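Local coordinates for Lmo1340 protein (Listeria monocytogenes, PDB 4NLM) that is a surface protein of unknown function, probably a lipoprotein, built round a YqgU-like six-bladed beta-propeller domain, at residues 96-108 against 113-125. Residues are numbered along the deposited sequence; the frame is centred on the assembly and turned at random.
Sequences ISPDYRNILLYSA and KATMRIIALNDGS
Leu121 N donates to Arg101 O at 3.0 Å, and its side chain folds against the backbone of residues 100-103. With CG beside its own backbone N (chi1 -75°), the leucine fork sends CD1 to Tyr100 O and CD2 toward Ile103, whose side chain it crosses at about a right angle. Arg101 O also accepts a hydrogen bond from a water, which accepts one from Asn122 N. Further along this face, Ile119 CD1 lies obliquely against Leu105 CB, 4.1 Å away; isoleucine and leucine suit a buried apolar face, continued by Ile91 and Val94 of the adjacent strand 90-96. Strands 102-108 and 114-120 are the middle pair of a four-stranded antiparallel sheet, consistent with one blade of the six-bladed propeller, and paired backbone bonds join Ile103 to Ile119, Leu105 to Arg117 and Ser107 to Thr115. On the other face, Leu104 CD1 meets Ile118 CD1 at 3.9 Å, and Phe139 and Trp141 of strand 137-141 pack on the leucine. The Tyr106 ring runs obliquely past the selenomethionine Met116, whose CG is 3.8 Å from ring atom CD1; tyrosine suits this place because its ring packs among apolar groups while its OH reaches Leu135 O and Lys133 O. In the conformer described, Arg117 lays one guanidinium face over CG2 of Thr115, two residues earlier, its extended chain carrying the charge to a salt bridge with Glu89. A water accepts from Arg117 NH2 and donates to Leu105 O and Ser107 OG, a small hydroxyl that also hydrogen-bonds Glu89.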
# COMPACT_ATOMS: atom_id res chain seq x y z
N ILE A 96 0.46 6.11 -6.61
CA ILE A 96 0.59 5.75 -8.03
C ILE A 96 -0.62 4.93 -8.44
O ILE A 96 -1.05 4.05 -7.70
CB ILE A 96 1.89 4.96 -8.25
CG1 ILE A 96 3.09 5.81 -7.85
CG2 ILE A 96 2.02 4.46 -9.67
CD1 ILE A 96 4.33 5.00 -7.52
N SER A 97 -1.22 5.25 -9.59
CA SER A 97 -2.41 4.55 -10.03
C SER A 97 -2.14 3.07 -10.31
O SER A 97 -1.00 2.69 -10.62
CB SER A 97 -2.97 5.21 -11.29
OG SER A 97 -2.14 5.00 -12.40
N PRO A 98 -3.18 2.24 -10.21
CA PRO A 98 -2.99 0.82 -10.43
C PRO A 98 -2.43 0.48 -11.82
O PRO A 98 -1.78 -0.55 -11.96
CB PRO A 98 -4.42 0.28 -10.26
CG PRO A 98 -5.06 1.22 -9.29
CD PRO A 98 -4.52 2.54 -9.71
N ASP A 99 -2.66 1.34 -12.81
CA ASP A 99 -2.18 1.11 -14.17
C ASP A 99 -0.87 1.88 -14.43
O ASP A 99 -0.40 1.90 -15.58
CB ASP A 99 -3.27 1.43 -15.22
CG ASP A 99 -3.71 2.89 -15.23
OD1 ASP A 99 -3.23 3.68 -14.41
OD2 ASP A 99 -4.57 3.26 -16.05
N TYR A 100 -0.29 2.48 -13.38
CA TYR A 100 0.98 3.20 -13.50
C TYR A 100 0.95 4.37 -14.51
O TYR A 100 1.95 4.72 -15.09
CB TYR A 100 2.13 2.22 -13.84
CG TYR A 100 2.32 1.07 -12.87
CD1 TYR A 100 3.05 1.20 -11.70
CD2 TYR A 100 1.75 -0.16 -13.14
CE1 TYR A 100 3.22 0.15 -10.84
CE2 TYR A 100 1.92 -1.23 -12.28
CZ TYR A 100 2.67 -1.07 -11.14
OH TYR A 100 2.84 -2.18 -10.33
N ARG A 101 -0.19 4.98 -14.70
CA ARG A 101 -0.32 6.07 -15.66
C ARG A 101 -0.50 7.42 -15.00
O ARG A 101 -0.19 8.43 -15.60
CB ARG A 101 -1.52 5.83 -16.58
CG ARG A 101 -1.32 4.67 -17.54
CD ARG A 101 -2.51 4.45 -18.48
NE ARG A 101 -2.48 3.12 -19.08
CZ ARG A 101 -3.49 2.54 -19.71
NH1 ARG A 101 -4.66 3.16 -19.84
NH2 ARG A 101 -3.35 1.32 -20.21
N ASN A 102 -1.02 7.43 -13.77
CA ASN A 102 -1.30 8.66 -13.06
C ASN A 102 -0.81 8.62 -11.63
O ASN A 102 -0.57 7.56 -11.08
CB ASN A 102 -2.82 8.88 -12.98
CG ASN A 102 -3.47 9.08 -14.33
OD1 ASN A 102 -3.12 10.01 -15.06
ND2 ASN A 102 -4.39 8.23 -14.67
N ILE A 103 -0.75 9.80 -11.04
CA ILE A 103 -0.46 9.99 -9.64
C ILE A 103 -1.66 10.71 -9.01
O ILE A 103 -2.27 11.56 -9.65
CB ILE A 103 0.77 10.88 -9.46
CG1 ILE A 103 2.03 10.16 -9.93
CG2 ILE A 103 0.93 11.30 -8.00
CD1 ILE A 103 3.24 11.05 -10.07
N LEU A 104 -2.01 10.31 -7.78
CA LEU A 104 -2.91 11.07 -6.93
C LEU A 104 -2.04 11.85 -5.97
O LEU A 104 -1.17 11.27 -5.30
CB LEU A 104 -3.78 10.16 -6.11
CG LEU A 104 -4.49 10.78 -4.93
CD1 LEU A 104 -5.57 11.72 -5.35
CD2 LEU A 104 -5.05 9.70 -4.03
N LEU A 105 -2.24 13.15 -5.92
CA LEU A 105 -1.58 14.01 -4.96
C LEU A 105 -2.64 14.67 -4.12
O LEU A 105 -3.52 15.37 -4.64
CB LEU A 105 -0.75 15.09 -5.66
CG LEU A 105 -0.05 16.08 -4.73
CD1 LEU A 105 0.95 15.37 -3.84
CD2 LEU A 105 0.61 17.14 -5.58
N TYR A 106 -2.54 14.47 -2.81
CA TYR A 106 -3.40 15.15 -1.86
C TYR A 106 -2.48 16.10 -1.11
O TYR A 106 -1.52 15.67 -0.45
CB TYR A 106 -4.06 14.15 -0.93
CG TYR A 106 -4.98 14.73 0.13
CD1 TYR A 106 -5.88 15.75 -0.16
CD2 TYR A 106 -4.92 14.26 1.44
CE1 TYR A 106 -6.73 16.25 0.80
CE2 TYR A 106 -5.77 14.76 2.39
CZ TYR A 106 -6.66 15.76 2.08
OH TYR A 106 -7.50 16.30 3.06
N SER A 107 -2.74 17.40 -1.24
CA SER A 107 -1.87 18.39 -0.67
C SER A 107 -2.68 19.59 -0.17
O SER A 107 -3.82 19.77 -0.52
CB SER A 107 -0.83 18.85 -1.67
OG SER A 107 -1.39 19.48 -2.81
N ALA A 108 -2.06 20.40 0.69
CA ALA A 108 -2.73 21.55 1.27
C ALA A 108 -1.96 22.83 1.02
O ALA A 108 -0.74 22.90 1.20
CB ALA A 108 -2.97 21.35 2.76
N LYS A 113 -7.42 25.20 3.06
CA LYS A 113 -7.59 24.67 1.71
C LYS A 113 -6.67 23.53 1.36
O LYS A 113 -5.46 23.62 1.57
CB LYS A 113 -7.32 25.78 0.69
CG LYS A 113 -8.29 26.96 0.77
CD LYS A 113 -8.43 27.72 -0.55
CE LYS A 113 -9.61 28.69 -0.47
NZ LYS A 113 -10.06 29.35 -1.74
N ALA A 114 -7.27 22.48 0.80
CA ALA A 114 -6.53 21.30 0.31
C ALA A 114 -7.13 20.91 -1.02
O ALA A 114 -8.23 21.34 -1.38
CB ALA A 114 -6.62 20.14 1.27
N THR A 115 -6.41 20.08 -1.77
CA THR A 115 -6.80 19.68 -3.09
C THR A 115 -6.37 18.26 -3.28
O THR A 115 -5.28 17.84 -2.84
CB THR A 115 -6.07 20.55 -4.14
OG1 THR A 115 -6.28 21.95 -3.91
CG2 THR A 115 -6.49 20.23 -5.52
N MSE A 116 -7.22 17.51 -3.99
CA MSE A 116 -6.85 16.19 -4.51
C MSE A 116 -6.72 16.39 -6.00
O MSE A 116 -7.66 16.85 -6.64
CB MSE A 116 -7.88 15.12 -4.30
CG MSE A 116 -8.33 14.78 -2.93
SE MSE A 116 -9.97 13.65 -3.08
CE MSE A 116 -9.97 13.74 -1.12
N ARG A 117 -5.54 16.09 -6.53
CA ARG A 117 -5.26 16.18 -7.95
C ARG A 117 -4.84 14.86 -8.54
O ARG A 117 -4.11 14.10 -7.89
CB ARG A 117 -4.10 17.14 -8.23
CG ARG A 117 -4.37 18.58 -7.88
CD ARG A 117 -3.15 19.42 -8.22
NE ARG A 117 -3.38 20.83 -7.95
CZ ARG A 117 -3.12 21.43 -6.79
NH1 ARG A 117 -3.36 22.73 -6.64
NH2 ARG A 117 -2.61 20.73 -5.79
N ILE A 118 -5.27 14.60 -9.78
CA ILE A 118 -4.79 13.47 -10.53
C ILE A 118 -3.84 14.06 -11.58
O ILE A 118 -4.23 14.95 -12.34
CB ILE A 118 -5.92 12.71 -11.23
CG1 ILE A 118 -6.99 12.29 -10.23
CG2 ILE A 118 -5.36 11.51 -12.01
CD1 ILE A 118 -6.52 11.44 -9.09
N ILE A 119 -2.60 13.56 -11.60
CA ILE A 119 -1.57 14.07 -12.47
C ILE A 119 -1.08 12.99 -13.39
O ILE A 119 -0.76 11.88 -12.94
CB ILE A 119 -0.40 14.56 -11.62
CG1 ILE A 119 -0.87 15.72 -10.73
CG2 ILE A 119 0.79 14.99 -12.47
CD1 ILE A 119 -0.00 16.03 -9.54
N ALA A 120 -1.00 13.29 -14.69
CA ALA A 120 -0.51 12.30 -15.65
C ALA A 120 0.99 12.14 -15.56
O ALA A 120 1.72 13.12 -15.57
CB ALA A 120 -0.91 12.68 -17.08
N LEU A 121 1.44 10.90 -15.48
CA LEU A 121 2.86 10.64 -15.40
C LEU A 121 3.63 11.01 -16.65
O LEU A 121 4.80 11.41 -16.55
CB LEU A 121 3.10 9.17 -15.07
CG LEU A 121 2.81 8.82 -13.61
CD1 LEU A 121 2.60 7.33 -13.44
CD2 LEU A 121 3.95 9.34 -12.75
N ASN A 122 3.01 10.91 -17.82
CA ASN A 122 3.79 11.15 -19.03
C ASN A 122 4.19 12.60 -19.26
O ASN A 122 5.27 12.86 -19.80
CB ASN A 122 3.14 10.53 -20.27
CG ASN A 122 1.75 11.05 -20.56
OD1 ASN A 122 1.23 11.94 -19.90
ND2 ASN A 122 1.13 10.46 -21.57
N ASP A 123 3.36 13.55 -18.84
CA ASP A 123 3.70 14.95 -19.03
C ASP A 123 3.47 15.86 -17.83
O ASP A 123 3.68 17.07 -17.95
CB ASP A 123 2.97 15.50 -20.27
CG ASP A 123 1.46 15.51 -20.13
OD1 ASP A 123 0.93 15.24 -19.04
OD2 ASP A 123 0.78 15.84 -21.13
N GLY A 124 3.05 15.31 -16.68
CA GLY A 124 2.83 16.12 -15.48
C GLY A 124 1.61 17.02 -15.52
O GLY A 124 1.46 17.91 -14.68
N SER A 125 0.73 16.81 -16.49
CA SER A 125 -0.49 17.61 -16.60
C SER A 125 -1.52 17.18 -15.57
O SER A 125 -1.54 16.04 -15.11
CB SER A 125 -1.08 17.51 -18.01
OG SER A 125 -1.48 16.18 -18.30
O HOH W 1 0.66 8.96 -18.15
O HOH W 2 -2.90 18.27 -4.81